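Local coordinates for histone-lysine N-methyltransferase SETMAR (Homo sapiens, PDB 3BO5), which methylates histone H3, yielding dimethylated lysine from S-adenosyl-L-methionine through its SET domain, and takes part in DNA double-strand break repair, at residues P31-A36 / K136-R141; F128-T133 / G206-H211; C153-E158 / L245-S250. The protein carries 2 engineered substitutions. All blocks are in the same frame, centred on the assembly; numbering follows the deposited sequence.

How the interactions relate
From the N terminus, the chain passes through 31-36, runs out through the pre-SET zinc cluster and returns at 136-141, where interaction 1 closes the longest of the three loops. Interaction 2 opens inside that loop, at 128-133, and closes beyond it at 206-211, so the two cross. Interaction 3 starts at 153-158, after interaction 1 has closed, and ends at 245-250, crossing interaction 2; none nests within another. Strands 128-132, 138-142, 244-247 and 210-211 lie in that order in one sheet, joining all three contacts, and 153-158 brings in the larger sheet. S-adenosyl-L-homocysteine is touched by 136-141, 206-211 and 245-250.

Interaction 1: residues P31-A36 / K136-R141; sequences PGAAPA and KGWGLR. With SAH (S-adenosyl-L-homocysteine), chain F.
P35 lies flat over the indole of W138, and this CH-pi packing carries most of the contact. CB of P35 stands 3.9 Å from the centroid of the five-membered ring of W138, only 1° off the ring normal, while CD of P35 reaches CH2 of the six-membered ring at 4.0 Å. The pyrrolidine therefore spans both halves of the indole. A33 comes in differently: its CB meets the rim of the ring near its plane, 3.8 Å from W138 CH2. Between them the peptide carbonyl carbon of A34 sits 3.4 Å from W138 CZ2, and a water makes weak hydrogen bonds to A34 O and W138 NE1. K132 covers the opposite face of the indole in a cation-pi contact.

With CG of W138 trans to its own carbonyl carbon (chi1 -69°), the ring extends away from strand 138-142 to the loop 31-36, leaving the backbone for the ligand. W138 N donates to the carboxylate O of S-adenosyl-L-homocysteine at 2.7 Å, and the ligand amine donates to W138 O at 2.8 Å; the same carboxylate oxygen lies at the indole edge, in its plane. Were W138 an alanine, P35 would probably lose the surface it rests on, and K132 its aromatic partner. One residue thus grips both ends of the ligand's amino acid through its main chain, within the Gly-Trp-Gly run, the GXG motif of SET domains, that leads into strand 138-142, while its indole packs the N-terminal loop beside the cofactor site.

Interaction 2: residues F128-T133 / G206-H211; sequences FQVFKT and GRFLNH. With SAH (S-adenosyl-L-homocysteine), chain F.
The Arg-Phe-Leu-Asn-His run at 207-211, a signature of SET domains that lines the cofactor pocket, packs here through F208 and N210 on V130 of strand 128-132 and T133 just after it. Both methyls of V130 rest on one face of F208: CG1 is over the centre, 3.9 Å from the ring centroid, and CG2 lies toward the rim, 3.6 Å from CD2 of F208. The valine has CG1 opposite its backbone N across the CA-CB bond (chi1 172°), which sends the two branches down together on the aromatic face. The other face of F208 is covered by R207 CG, 3.8 Å above the ring plane and toward its rim, leaving the phenyl group sandwiched between aliphatic carbons.

Further along both segments, T133 and N210 approach from opposite directions, and CG2 of T133 touches ND2 of N210 at 3.7 Å. This is a methyl against an amide; the polar ends bond elsewhere. T133 OG1 is engaged by G137 O and K136 N, and N210 ND2 donates to E244 OE2 and to W138 O, which holds the amide in its rotation.

Past N210, the backbone of H211 reads the adenine. H211 N donates to N7 of S-adenosyl-L-homocysteine at 3.0 Å, with an angle of 157° at the hydrogen, and the adenine N6 donates to H211 O at 2.9 Å. The imidazole in turn takes Y249 N as a hydrogen-bond partner at ND1. Apolar packing holds F208, while the amide bonds hold N210; together they are consistent with a main chain at H211 held ready for the Hoogsteen edge of the purine.

Interaction 3: residues C153-E158 / L245-S250; sequences CEYAGE and LSYDYS. With SAH (S-adenosyl-L-homocysteine), chain F.
Y247 and Y155 meet as an offset edge-to-face pair, the edge of Y247 turned to the face of Y155. Their centroids are 5.7 Å apart and their planes stand at 78°. The phenol oxygen leads: Y247 OH lies 3.2 Å above the Y155 ring plane, shifted toward the rim, and is nearest to CE1 of Y155 at 3.3 Å. Behind it CE2 of Y247 touches CD1 of Y155 at 3.9 Å, adding apolar contact to the approach.

Both hydroxyls are tied to partners beyond the pair. Y247 OH bonds to R264 NH1 and Y155 OH to Y179 O, so each ring is held at its outer end as well as at its backbone. Y247 gains this direction with CG placed between its backbone N and carbonyl carbon (chi1 64°), which carries the phenol from the end of strand 244-247 across to 153-158. Side chains of L233, M219 and I181 from neighbouring strands touch both rings, enclosing them in the core.

Two residues on, Y249 lies against a face of Y247 by its CD1, 4.0 Å above the ring plane and toward the rim. Its own hydroxyl bonds to L209 O and comes within 3.3 Å of C5' of S-adenosyl-L-homocysteine, the ligand meeting the edge of the Y249 ring. R264 makes a cation-pi contact with Y249, and so serves both tyrosines. The turn that carries Y249 is closed by D248, whose OD1 accepts from S250 N at 2.8 Å, an Asx turn, and also from S250 OG at 2.7 Å, both from the same face of the carboxylate. The Tyr-Asp-Tyr run of 247-249, beside N210 and H211, is a SET-domain signature, and the two motifs meet in its pseudoknot next to the bound S-adenosyl-L-homocysteine.

Interaction 1: residues P31-A36 / K136-R141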
loop_
_atom_site.group_PDB
_atom_site.type_symbol
_atom_site.label_atom_id
_atom_site.label_comp_id
_atom_site.label_asym_id
_atom_site.label_seq_id
_atom_site.Cartn_x
_atom_site.Cartn_y
_atom_site.Cartn_z
ATOM N N PRO A 31 -12.521 19.506 11.337
ATOM C CA PRO A 31 -11.655 20.438 12.077
ATOM C C PRO A 31 -11.801 20.131 13.533
ATOM O O PRO A 31 -12.914 19.888 13.992
ATOM C CB PRO A 31 -12.306 21.799 11.819
ATOM C CG PRO A 31 -12.849 21.672 10.441
ATOM C CD PRO A 31 -13.352 20.224 10.346
ATOM N N GLY A 32 -10.693 20.109 14.258
ATOM C CA GLY A 32 -10.747 19.841 15.696
ATOM C C GLY A 32 -10.921 18.391 16.059
ATOM O O GLY A 32 -11.152 18.064 17.220
ATOM N N ALA A 33 -10.819 17.499 15.065
ATOM C CA ALA A 33 -10.833 16.048 15.332
ATOM C C ALA A 33 -9.564 15.439 14.751
ATOM O O ALA A 33 -9.110 15.856 13.669
ATOM C CB ALA A 33 -12.091 15.356 14.738
ATOM N N ALA A 34 -8.999 14.471 15.477
ATOM C CA ALA A 34 -7.795 13.744 15.015
ATOM C C ALA A 34 -7.859 12.245 15.311
ATOM O O ALA A 34 -8.396 11.802 16.351
ATOM C CB ALA A 34 -6.537 14.312 15.643
ATOM N N PRO A 35 -7.298 11.421 14.408
ATOM C CA PRO A 35 -7.233 10.016 14.752
ATOM C C PRO A 35 -6.365 9.702 15.964
ATOM O O PRO A 35 -5.462 10.497 16.306
ATOM C CB PRO A 35 -6.624 9.350 13.501
ATOM C CG PRO A 35 -6.315 10.363 12.587
ATOM C CD PRO A 35 -6.819 11.692 13.036
ATOM N N ALA A 36 -6.585 8.526 16.556
ATOM C CA ALA A 36 -5.672 8.012 17.584
ATOM C C ALA A 36 -4.202 8.089 17.173
ATOM O O ALA A 36 -3.825 7.671 16.074
ATOM C CB ALA A 36 -6.019 6.611 17.935
ATOM N N LYS A 136 -17.291 3.440 9.766
ATOM C CA LYS A 136 -16.075 2.643 9.564
ATOM C C LYS A 136 -14.882 3.245 10.307
ATOM O O LYS A 136 -13.740 2.802 10.111
ATOM C CB LYS A 136 -15.789 2.556 8.047
ATOM C CG LYS A 136 -16.948 1.938 7.232
ATOM C CD LYS A 136 -16.643 1.979 5.722
ATOM C CE LYS A 136 -16.317 3.360 5.221
ATOM N NZ LYS A 136 -16.473 3.327 3.691
ATOM N N GLY A 137 -15.116 4.212 11.225
ATOM C CA GLY A 137 -14.010 4.893 11.900
ATOM C C GLY A 137 -13.376 5.858 10.967
ATOM O O GLY A 137 -14.068 6.462 10.147
ATOM N N TRP A 138 -12.068 6.041 11.095
ATOM C CA TRP A 138 -11.413 7.013 10.219
ATOM C C TRP A 138 -11.187 6.364 8.865
ATOM O O TRP A 138 -11.109 5.117 8.748
ATOM C CB TRP A 138 -10.050 7.411 10.792
ATOM C CG TRP A 138 -10.233 8.215 12.018
ATOM C CD1 TRP A 138 -10.401 7.753 13.301
ATOM C CD2 TRP A 138 -10.431 9.620 12.060
ATOM N NE1 TRP A 138 -10.600 8.844 14.165
ATOM C CE2 TRP A 138 -10.645 9.977 13.416
ATOM C CE3 TRP A 138 -10.416 10.613 11.089
ATOM C CZ2 TRP A 138 -10.810 11.312 13.824
ATOM C CZ3 TRP A 138 -10.535 11.963 11.506
ATOM C CH2 TRP A 138 -10.789 12.270 12.853
ATOM N N GLY A 139 -11.179 7.166 7.812
ATOM C CA GLY A 139 -10.793 6.682 6.474
ATOM C C GLY A 139 -9.856 7.668 5.813
ATOM O O GLY A 139 -9.507 8.701 6.410
ATOM N N LEU A 140 -9.508 7.347 4.590
ATOM C CA LEU A 140 -8.637 8.250 3.770
ATOM C C LEU A 140 -9.427 8.581 2.535
ATOM O O LEU A 140 -9.979 7.688 1.852
ATOM C CB LEU A 140 -7.343 7.540 3.416
ATOM C CG LEU A 140 -6.269 8.466 2.836
ATOM C CD1 LEU A 140 -5.766 9.357 3.944
ATOM C CD2 LEU A 140 -5.123 7.620 2.260
ATOM N N ARG A 141 -9.450 9.880 2.210
ATOM C CA ARG A 141 -10.040 10.255 0.926
ATOM C C ARG A 141 -9.095 11.192 0.182
ATOM O O ARG A 141 -8.201 11.738 0.749
ATOM C CB ARG A 141 -11.453 10.879 1.087
ATOM C CG ARG A 141 -11.435 12.201 1.856
ATOM C CD ARG A 141 -12.890 12.687 2.036
ATOM N NE ARG A 141 -12.933 13.748 3.036
ATOM C CZ ARG A 141 -14.080 14.163 3.596
ATOM N NH1 ARG A 141 -15.240 13.578 3.225
ATOM N NH2 ARG A 141 -14.103 15.138 4.481
HETATM N N SAH F . -11.136 2.699 10.109
HETATM C CA SAH F . -9.713 2.491 10.530
HETATM C CB SAH F . -8.737 2.515 9.330
HETATM C CG SAH F . -8.776 1.150 8.619
HETATM S SD SAH F . -8.062 -0.167 9.646
HETATM C C SAH F . -9.356 3.561 11.586
HETATM O O SAH F . -10.227 4.279 12.070
HETATM O OXT SAH F . -8.131 3.670 11.919
HETATM C "C5'" SAH F . -9.358 -1.413 9.504
HETATM C "C4'" SAH F . -10.574 -1.173 10.396
HETATM O "O4'" SAH F . -11.423 -0.158 9.853
HETATM C "C3'" SAH F . -11.472 -2.370 10.508
HETATM O "O3'" SAH F . -10.998 -3.276 11.542
HETATM C "C2'" SAH F . -12.813 -1.785 10.842
HETATM O "O2'" SAH F . -12.855 -1.260 12.182
HETATM C "C1'" SAH F . -12.804 -0.556 9.954
HETATM N N9 SAH F . -13.243 -0.839 8.573
HETATM C C8 SAH F . -12.499 -0.752 7.399
HETATM N N7 SAH F . -13.293 -1.000 6.376
HETATM C C5 SAH F . -14.546 -1.211 6.829
HETATM C C6 SAH F . -15.734 -1.550 6.146
HETATM N N6 SAH F . -15.887 -1.634 4.823
HETATM N N1 SAH F . -16.836 -1.757 6.970
HETATM C C2 SAH F . -16.761 -1.645 8.324
HETATM N N3 SAH F . -15.629 -1.293 9.031
HETATM C C4 SAH F . -14.539 -1.156 8.226
HETATM O O HOH W 1 -9.975 9.071 17.430
#

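Interaction 2: residues F128-T133 / G206-H211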
loop_
_atom_site.group_PDB
_atom_site.type_symbol
_atom_site.label_atom_id
_atom_site.label_comp_id
_atom_site.label_asym_id
_atom_site.label_seq_id
_atom_site.Cartn_x
_atom_site.Cartn_y
_atom_site.Cartn_z
ATOM N N PHE A 128 -4.308 14.153 0.205
ATOM C CA PHE A 128 -5.279 13.302 0.855
ATOM C C PHE A 128 -5.730 13.880 2.135
ATOM O O PHE A 128 -5.155 14.864 2.601
ATOM C CB PHE A 128 -4.624 11.952 1.149
ATOM C CG PHE A 128 -4.059 11.323 -0.088
ATOM C CD1 PHE A 128 -4.857 10.996 -1.160
ATOM C CD2 PHE A 128 -2.705 10.972 -0.143
ATOM C CE1 PHE A 128 -4.343 10.425 -2.337
ATOM C CE2 PHE A 128 -2.185 10.388 -1.324
ATOM C CZ PHE A 128 -3.000 10.121 -2.422
ATOM N N GLN A 129 -6.760 13.279 2.734
ATOM C CA GLN A 129 -7.303 13.766 4.005
ATOM C C GLN A 129 -7.799 12.569 4.777
ATOM O O GLN A 129 -8.510 11.715 4.189
ATOM C CB GLN A 129 -8.431 14.753 3.712
ATOM C CG GLN A 129 -8.998 15.431 4.894
ATOM C CD GLN A 129 -10.294 16.144 4.556
ATOM O OE1 GLN A 129 -11.325 15.522 4.380
ATOM N NE2 GLN A 129 -10.222 17.466 4.392
ATOM N N VAL A 130 -7.374 12.484 6.023
ATOM C CA VAL A 130 -7.901 11.405 6.892
ATOM C C VAL A 130 -9.189 11.988 7.413
ATOM O O VAL A 130 -9.244 13.154 7.895
ATOM C CB VAL A 130 -6.938 11.126 8.002
ATOM C CG1 VAL A 130 -7.544 10.186 8.985
ATOM C CG2 VAL A 130 -5.684 10.568 7.431
ATOM N N PHE A 131 -10.277 11.244 7.388
ATOM C CA PHE A 131 -11.570 11.872 7.757
ATOM C C PHE A 131 -12.471 10.908 8.490
ATOM O O PHE A 131 -12.314 9.725 8.365
ATOM C CB PHE A 131 -12.323 12.393 6.525
ATOM C CG PHE A 131 -12.935 11.295 5.663
ATOM C CD1 PHE A 131 -14.331 11.097 5.617
ATOM C CD2 PHE A 131 -12.115 10.432 4.975
ATOM C CE1 PHE A 131 -14.907 10.041 4.806
ATOM C CE2 PHE A 131 -12.671 9.371 4.174
ATOM C CZ PHE A 131 -14.062 9.198 4.121
ATOM N N LYS A 132 -13.380 11.416 9.309
ATOM C CA LYS A 132 -14.269 10.515 10.048
ATOM C C LYS A 132 -15.415 10.061 9.144
ATOM O O LYS A 132 -16.210 10.863 8.622
ATOM C CB LYS A 132 -14.779 11.210 11.301
ATOM C CG LYS A 132 -15.425 10.207 12.231
ATOM C CD LYS A 132 -14.340 9.393 12.925
ATOM C CE LYS A 132 -14.863 8.184 13.570
ATOM N NZ LYS A 132 -13.863 7.880 14.632
ATOM N N THR A 133 -15.443 8.752 8.929
ATOM C CA THR A 133 -16.529 8.130 8.174
ATOM C C THR A 133 -17.773 7.941 9.054
ATOM O O THR A 133 -17.658 8.014 10.272
ATOM C CB THR A 133 -16.193 6.747 7.554
ATOM O OG1 THR A 133 -16.086 5.778 8.603
ATOM C CG2 THR A 133 -14.872 6.763 6.794
ATOM N N GLY A 206 -1.373 4.894 4.540
ATOM C CA GLY A 206 -2.161 3.792 4.028
ATOM C C GLY A 206 -2.926 3.026 5.091
ATOM O O GLY A 206 -3.909 2.315 4.781
ATOM N N ARG A 207 -2.472 3.132 6.340
ATOM C CA ARG A 207 -3.160 2.454 7.454
ATOM C C ARG A 207 -4.609 2.925 7.553
ATOM O O ARG A 207 -5.435 2.226 8.136
ATOM C CB ARG A 207 -2.445 2.662 8.809
ATOM C CG ARG A 207 -2.597 4.123 9.273
ATOM C CD ARG A 207 -1.600 4.450 10.300
ATOM N NE ARG A 207 -1.742 3.644 11.521
ATOM C CZ ARG A 207 -2.637 3.919 12.487
ATOM N NH1 ARG A 207 -3.526 4.925 12.316
ATOM N NH2 ARG A 207 -2.664 3.198 13.660
ATOM N N PHE A 208 -4.928 4.124 7.007
ATOM C CA PHE A 208 -6.319 4.608 7.126
ATOM C C PHE A 208 -7.264 4.146 6.039
ATOM O O PHE A 208 -8.445 4.450 6.077
ATOM C CB PHE A 208 -6.323 6.140 7.161
ATOM C CG PHE A 208 -5.756 6.674 8.452
ATOM C CD1 PHE A 208 -6.495 6.536 9.647
ATOM C CD2 PHE A 208 -4.500 7.293 8.493
ATOM C CE1 PHE A 208 -5.953 6.995 10.862
ATOM C CE2 PHE A 208 -3.959 7.743 9.712
ATOM C CZ PHE A 208 -4.726 7.632 10.895
ATOM N N LEU A 209 -6.759 3.365 5.082
ATOM C CA LEU A 209 -7.619 2.887 4.004
ATOM C C LEU A 209 -8.612 1.867 4.471
ATOM O O LEU A 209 -8.208 0.787 4.979
ATOM C CB LEU A 209 -6.790 2.243 2.945
ATOM C CG LEU A 209 -5.893 3.264 2.210
ATOM C CD1 LEU A 209 -4.774 2.505 1.446
ATOM C CD2 LEU A 209 -6.703 4.249 1.317
ATOM N N ASN A 210 -9.890 2.195 4.286
ATOM C CA ASN A 210 -10.915 1.191 4.590
ATOM C C ASN A 210 -11.077 0.153 3.488
ATOM O O ASN A 210 -10.587 0.306 2.351
ATOM C CB ASN A 210 -12.230 1.921 4.947
ATOM C CG ASN A 210 -12.136 2.572 6.285
ATOM O OD1 ASN A 210 -11.623 1.986 7.232
ATOM N ND2 ASN A 210 -12.676 3.795 6.395
ATOM N N HIS A 211 -11.744 -0.965 3.838
ATOM C CA HIS A 211 -12.020 -1.972 2.853
ATOM C C HIS A 211 -13.265 -1.608 2.049
ATOM O O HIS A 211 -14.211 -1.056 2.523
ATOM C CB HIS A 211 -12.465 -3.238 3.648
ATOM C CG HIS A 211 -13.053 -4.281 2.784
ATOM N ND1 HIS A 211 -12.288 -5.054 1.932
ATOM C CD2 HIS A 211 -14.344 -4.673 2.610
ATOM C CE1 HIS A 211 -13.093 -5.876 1.257
ATOM N NE2 HIS A 211 -14.350 -5.632 1.634
HETATM N N SAH F . -11.136 2.699 10.109
HETATM C CA SAH F . -9.713 2.491 10.530
HETATM C CB SAH F . -8.737 2.515 9.330
HETATM C CG SAH F . -8.776 1.150 8.619
HETATM S SD SAH F . -8.062 -0.167 9.646
HETATM C C SAH F . -9.356 3.561 11.586
HETATM O O SAH F . -10.227 4.279 12.070
HETATM O OXT SAH F . -8.131 3.670 11.919
HETATM C "C5'" SAH F . -9.358 -1.413 9.504
HETATM C "C4'" SAH F . -10.574 -1.173 10.396
HETATM O "O4'" SAH F . -11.423 -0.158 9.853
HETATM C "C3'" SAH F . -11.472 -2.370 10.508
HETATM O "O3'" SAH F . -10.998 -3.276 11.542
HETATM C "C2'" SAH F . -12.813 -1.785 10.842
HETATM O "O2'" SAH F . -12.855 -1.260 12.182
HETATM C "C1'" SAH F . -12.804 -0.556 9.954
HETATM N N9 SAH F . -13.243 -0.839 8.573
HETATM C C8 SAH F . -12.499 -0.752 7.399
HETATM N N7 SAH F . -13.293 -1.000 6.376
HETATM C C5 SAH F . -14.546 -1.211 6.829
HETATM C C6 SAH F . -15.734 -1.550 6.146
HETATM N N6 SAH F . -15.887 -1.634 4.823
HETATM N N1 SAH F . -16.836 -1.757 6.970
HETATM C C2 SAH F . -16.761 -1.645 8.324
HETATM N N3 SAH F . -15.629 -1.293 9.031
HETATM C C4 SAH F . -14.539 -1.156 8.226
#

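Interaction 3: residues C153-E158 / L245-S250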
loop_
_atom_site.group_PDB
_atom_site.type_symbol
_atom_site.label_atom_id
_atom_site.label_comp_id
_atom_site.label_asym_id
_atom_site.label_seq_id
_atom_site.Cartn_x
_atom_site.Cartn_y
_atom_site.Cartn_z
ATOM N N CYS A 153 -0.760 5.559 -2.860
ATOM C CA CYS A 153 0.101 5.536 -1.674
ATOM C C CYS A 153 0.561 4.111 -1.414
ATOM O O CYS A 153 -0.000 3.174 -1.951
ATOM C CB CYS A 153 -0.597 6.119 -0.424
ATOM S SG CYS A 153 -2.006 5.121 0.110
ATOM N N GLU A 154 1.615 3.987 -0.604
ATOM C CA GLU A 154 1.953 2.632 -0.068
ATOM C C GLU A 154 1.122 2.291 1.135
ATOM O O GLU A 154 0.498 3.111 1.765
ATOM C CB GLU A 154 3.424 2.570 0.418
ATOM C CG GLU A 154 4.382 2.667 -0.672
ATOM C CD GLU A 154 5.824 2.594 -0.137
ATOM O OE1 GLU A 154 6.646 3.351 -0.663
ATOM O OE2 GLU A 154 6.127 1.790 0.821
ATOM N N TYR A 155 1.140 0.978 1.424
ATOM C CA TYR A 155 0.753 0.518 2.757
ATOM C C TYR A 155 2.079 0.105 3.389
ATOM O O TYR A 155 2.659 -0.935 3.084
ATOM C CB TYR A 155 -0.180 -0.685 2.556
ATOM C CG TYR A 155 -0.982 -1.049 3.806
ATOM C CD1 TYR A 155 -2.141 -0.349 4.184
ATOM C CD2 TYR A 155 -0.531 -2.108 4.618
ATOM C CE1 TYR A 155 -2.860 -0.640 5.319
ATOM C CE2 TYR A 155 -1.259 -2.441 5.800
ATOM C CZ TYR A 155 -2.402 -1.716 6.137
ATOM O OH TYR A 155 -3.115 -2.007 7.254
ATOM N N ALA A 156 2.538 0.995 4.302
ATOM C CA ALA A 156 3.925 0.869 4.863
ATOM C C ALA A 156 3.890 0.845 6.403
ATOM O O ALA A 156 3.112 1.505 6.995
ATOM C CB ALA A 156 4.815 2.079 4.391
ATOM N N GLY A 157 4.750 0.028 7.006
ATOM C CA GLY A 157 4.814 -0.008 8.471
ATOM C C GLY A 157 5.866 -0.977 8.876
ATOM O O GLY A 157 6.874 -1.103 8.206
ATOM N N GLU A 158 5.738 -1.521 10.092
ATOM C CA GLU A 158 6.769 -2.466 10.508
ATOM C C GLU A 158 6.674 -3.734 9.694
ATOM O O GLU A 158 5.565 -4.281 9.502
ATOM C CB GLU A 158 6.495 -2.896 11.957
ATOM C CG GLU A 158 6.694 -1.806 12.970
ATOM C CD GLU A 158 6.424 -2.302 14.359
ATOM O OE1 GLU A 158 5.308 -2.147 14.837
ATOM O OE2 GLU A 158 7.354 -2.927 14.896
ATOM N N LEU A 245 -10.951 6.509 -0.419
ATOM C CA LEU A 245 -10.000 5.566 -1.055
ATOM C C LEU A 245 -10.143 4.227 -0.318
ATOM O O LEU A 245 -10.209 4.235 0.938
ATOM C CB LEU A 245 -8.585 6.100 -0.880
ATOM C CG LEU A 245 -8.376 7.445 -1.603
ATOM C CD1 LEU A 245 -7.076 8.055 -1.139
ATOM C CD2 LEU A 245 -8.344 7.252 -3.119
ATOM N N SER A 246 -10.196 3.144 -1.062
ATOM C CA SER A 246 -10.404 1.820 -0.421
ATOM C C SER A 246 -9.664 0.772 -1.158
ATOM O O SER A 246 -9.381 0.901 -2.370
ATOM C CB SER A 246 -11.871 1.519 -0.445
ATOM O OG SER A 246 -12.384 1.471 -1.781
ATOM N N TYR A 247 -9.355 -0.338 -0.481
ATOM C CA TYR A 247 -8.877 -1.489 -1.244
ATOM C C TYR A 247 -9.536 -2.739 -0.648
ATOM O O TYR A 247 -10.244 -2.640 0.360
ATOM C CB TYR A 247 -7.359 -1.685 -1.198
ATOM C CG TYR A 247 -6.636 -2.000 0.106
ATOM C CD1 TYR A 247 -6.315 -3.311 0.454
ATOM C CD2 TYR A 247 -6.149 -0.937 0.945
ATOM C CE1 TYR A 247 -5.529 -3.577 1.568
ATOM C CE2 TYR A 247 -5.360 -1.216 2.070
ATOM C CZ TYR A 247 -5.085 -2.531 2.367
ATOM O OH TYR A 247 -4.256 -2.906 3.406
ATOM N N ASP A 248 -9.363 -3.838 -1.381
ATOM C CA ASP A 248 -10.027 -5.061 -0.948
ATOM C C ASP A 248 -9.176 -5.798 0.050
ATOM O O ASP A 248 -8.082 -6.245 -0.294
ATOM C CB ASP A 248 -10.261 -5.915 -2.180
ATOM C CG ASP A 248 -10.820 -7.321 -1.881
ATOM O OD1 ASP A 248 -11.149 -7.677 -0.723
ATOM O OD2 ASP A 248 -10.977 -8.019 -2.946
ATOM N N TYR A 249 -9.659 -5.876 1.305
ATOM C CA TYR A 249 -8.834 -6.491 2.346
ATOM C C TYR A 249 -8.559 -7.989 2.058
ATOM O O TYR A 249 -7.646 -8.531 2.684
ATOM C CB TYR A 249 -9.521 -6.382 3.708
ATOM C CG TYR A 249 -9.434 -5.027 4.353
ATOM C CD1 TYR A 249 -8.975 -3.904 3.645
ATOM C CD2 TYR A 249 -9.802 -4.864 5.695
ATOM C CE1 TYR A 249 -8.942 -2.641 4.269
ATOM C CE2 TYR A 249 -9.737 -3.637 6.328
ATOM C CZ TYR A 249 -9.304 -2.521 5.588
ATOM O OH TYR A 249 -9.276 -1.341 6.251
ATOM N N SER A 250 -9.358 -8.656 1.191
ATOM C CA SER A 250 -9.041 -10.039 0.817
ATOM C C SER A 250 -8.030 -10.146 -0.274
ATOM O O SER A 250 -7.540 -11.249 -0.576
ATOM C CB SER A 250 -10.320 -10.769 0.355
ATOM O OG SER A 250 -10.669 -10.305 -0.923
HETATM N N SAH F . -11.136 2.699 10.109
HETATM C CA SAH F . -9.713 2.491 10.530
HETATM C CB SAH F . -8.737 2.515 9.330
HETATM C CG SAH F . -8.776 1.150 8.619
HETATM S SD SAH F . -8.062 -0.167 9.646
HETATM C C SAH F . -9.356 3.561 11.586
HETATM O O SAH F . -10.227 4.279 12.070
HETATM O OXT SAH F . -8.131 3.670 11.919
HETATM C "C5'" SAH F . -9.358 -1.413 9.504
HETATM C "C4'" SAH F . -10.574 -1.173 10.396
HETATM O "O4'" SAH F . -11.423 -0.158 9.853
HETATM C "C3'" SAH F . -11.472 -2.370 10.508
HETATM O "O3'" SAH F . -10.998 -3.276 11.542
HETATM C "C2'" SAH F . -12.813 -1.785 10.842
HETATM O "O2'" SAH F . -12.855 -1.260 12.182
HETATM C "C1'" SAH F . -12.804 -0.556 9.954
HETATM N N9 SAH F . -13.243 -0.839 8.573
HETATM C C8 SAH F . -12.499 -0.752 7.399
HETATM N N7 SAH F . -13.293 -1.000 6.376
HETATM C C5 SAH F . -14.546 -1.211 6.829
HETATM C C6 SAH F . -15.734 -1.550 6.146
HETATM N N6 SAH F . -15.887 -1.634 4.823
HETATM N N1 SAH F . -16.836 -1.757 6.970
HETATM C C2 SAH F . -16.761 -1.645 8.324
HETATM N N3 SAH F . -15.629 -1.293 9.031
HETATM C C4 SAH F . -14.539 -1.156 8.226
#